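Local coordinates for protein beta-porphyranase A (Bacteroides plebeius, PDB 4AW7) that cleaves the sulfated red-algal polysaccharide porphyran at beta-1,4 linkages between D-galactose and L-galactose-6-sulfate, releasing mostly disaccharides and tolerating methylated galactose, at residues K101-T106 / L136-F141. Sequence-based numbering, arbitrary orientation.
With K (potassium ion), chain G.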
# COMPACT_ATOMS: atom_id res chain seq x y z
N LYS A 101 2.11 20.61 -5.01
CA LYS A 101 0.79 20.10 -4.73
C LYS A 101 0.89 18.60 -4.49
O LYS A 101 1.49 17.86 -5.29
CB LYS A 101 -0.18 20.36 -5.86
CG LYS A 101 -1.64 20.06 -5.52
CD LYS A 101 -2.58 20.35 -6.70
CE LYS A 101 -4.00 19.95 -6.46
NZ LYS A 101 -4.71 21.04 -5.83
N ARG A 102 0.28 18.13 -3.41
CA ARG A 102 0.34 16.72 -3.08
C ARG A 102 -0.58 15.91 -3.96
O ARG A 102 -1.79 15.90 -3.80
CB ARG A 102 0.03 16.47 -1.62
CG ARG A 102 0.10 14.99 -1.24
CD ARG A 102 0.06 14.81 0.28
NE ARG A 102 0.09 13.44 0.69
CZ ARG A 102 1.18 12.75 0.96
NH1 ARG A 102 2.38 13.23 0.72
NH2 ARG A 102 1.06 11.52 1.41
N TYR A 103 0.02 15.20 -4.92
CA TYR A 103 -0.64 14.20 -5.77
C TYR A 103 0.48 13.49 -6.53
O TYR A 103 1.64 13.93 -6.51
CB TYR A 103 -1.67 14.80 -6.73
CG TYR A 103 -1.15 15.58 -7.91
CD1 TYR A 103 -0.73 16.89 -7.78
CD2 TYR A 103 -1.08 15.01 -9.18
CE1 TYR A 103 -0.29 17.61 -8.88
CE2 TYR A 103 -0.63 15.70 -10.27
CZ TYR A 103 -0.24 17.01 -10.12
OH TYR A 103 0.24 17.73 -11.19
N ILE A 104 0.11 12.41 -7.20
CA ILE A 104 1.00 11.67 -8.07
C ILE A 104 0.64 11.94 -9.52
O ILE A 104 -0.48 11.67 -9.95
CB ILE A 104 0.87 10.15 -7.85
CG1 ILE A 104 1.12 9.75 -6.40
CG2 ILE A 104 1.78 9.39 -8.81
CD1 ILE A 104 0.71 8.30 -6.07
N ALA A 105 1.59 12.48 -10.29
CA ALA A 105 1.46 12.59 -11.73
C ALA A 105 2.00 11.31 -12.34
O ALA A 105 3.12 10.89 -12.00
CB ALA A 105 2.24 13.81 -12.25
N THR A 106 1.25 10.70 -13.25
CA THR A 106 1.67 9.54 -14.00
C THR A 106 1.29 9.71 -15.46
O THR A 106 0.52 10.61 -15.80
CB THR A 106 1.12 8.25 -13.36
OG1 THR A 106 1.82 7.11 -13.91
CG2 THR A 106 -0.36 8.09 -13.55
N LEU A 136 3.86 25.29 -10.10
CA LEU A 136 3.27 24.29 -9.23
C LEU A 136 3.65 22.93 -9.83
O LEU A 136 3.40 22.71 -11.04
CB LEU A 136 1.75 24.44 -9.22
CG LEU A 136 0.99 23.62 -8.16
CD1 LEU A 136 1.33 24.01 -6.73
CD2 LEU A 136 -0.48 23.71 -8.46
N VAL A 137 4.22 22.07 -9.00
CA VAL A 137 4.60 20.73 -9.41
C VAL A 137 3.96 19.68 -8.52
O VAL A 137 3.66 19.94 -7.36
CB VAL A 137 6.13 20.58 -9.38
CG1 VAL A 137 6.80 21.60 -10.35
CG2 VAL A 137 6.72 20.68 -7.99
N PRO A 138 3.77 18.45 -9.02
CA PRO A 138 3.32 17.37 -8.13
C PRO A 138 4.38 16.97 -7.15
O PRO A 138 5.58 16.96 -7.46
CB PRO A 138 3.04 16.22 -9.10
CG PRO A 138 4.01 16.47 -10.24
CD PRO A 138 4.00 17.99 -10.39
N GLU A 139 3.95 16.55 -5.96
CA GLU A 139 4.90 16.02 -5.02
C GLU A 139 5.56 14.75 -5.53
O GLU A 139 6.70 14.47 -5.16
CB GLU A 139 4.23 15.77 -3.65
CG GLU A 139 5.18 15.30 -2.57
CD GLU A 139 4.56 15.18 -1.19
OE1 GLU A 139 3.33 15.41 -1.03
OE2 GLU A 139 5.31 14.84 -0.26
N PHE A 140 4.81 13.94 -6.28
CA PHE A 140 5.31 12.66 -6.80
C PHE A 140 5.14 12.60 -8.29
O PHE A 140 4.09 12.92 -8.83
CB PHE A 140 4.55 11.47 -6.18
CG PHE A 140 4.54 11.49 -4.67
CD1 PHE A 140 5.64 11.02 -3.99
CD2 PHE A 140 3.48 12.01 -3.95
CE1 PHE A 140 5.70 11.09 -2.63
CE2 PHE A 140 3.52 12.06 -2.59
CZ PHE A 140 4.64 11.63 -1.93
N PHE A 141 6.19 12.15 -8.97
CA PHE A 141 6.11 11.84 -10.40
C PHE A 141 6.44 10.36 -10.57
O PHE A 141 7.46 9.89 -10.08
CB PHE A 141 7.08 12.72 -11.20
CG PHE A 141 7.01 12.53 -12.70
CD1 PHE A 141 5.81 12.30 -13.36
CD2 PHE A 141 8.15 12.62 -13.48
CE1 PHE A 141 5.76 12.14 -14.72
CE2 PHE A 141 8.07 12.51 -14.86
CZ PHE A 141 6.90 12.27 -15.48
K K G . 0.79 20.55 -10.72
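The phenol ring of Y103 carries P138 CB over one face: P138 CB sits 3.7 Å from the ring centroid, 21° off the normal, a CH-pi contact displaced toward the rim beside CZ and CE1. With chi1 at 73°, the ring is set between its own backbone N and carbonyl carbon, and from there it lies against the proline while its hydroxyl runs on to the potassium ion. Y103 OH is 2.9 Å from the metal, which lies in the ring plane at its edge; the carbonyl O of L136 makes a longer contact of 3.4 Å. Next to CB, P138 CG touches the methyl of A105, and both residues also touch Y131 of helix 120-132. This is one beta-alpha-beta unit of the parallel (beta/alpha)8-type barrel of the catalytic domain: strand 104-106, helix 120-132, strand 136-142, with the substrate-binding K70 close to Y103. The pairing is parallel and slips by one residue in a beta bulge between K101 and I104. Before the bulge K101 N gives to V137 O and K101 O accepts E139 N; beyond it Y103 O receives F140 N, and A105 N gives to F140 O at 2.9 Å. At the bulge R102 and E139 both stretch out, each with CG anti to its N, and form a salt bridge, NH1 to OE1 3.0 Å. The planes are 59° apart, and NH1 meets OE1 from above the carboxylate plane. The same NH1 lies at the edge of the F140 ring, 3.7 Å from CE2, while R102 NH2 bonds to the carbonyls of S41 and F312. I104 CG1 packs on F140 CB at 3.8 Å, and both side chains also touch I313 of strand 311-316.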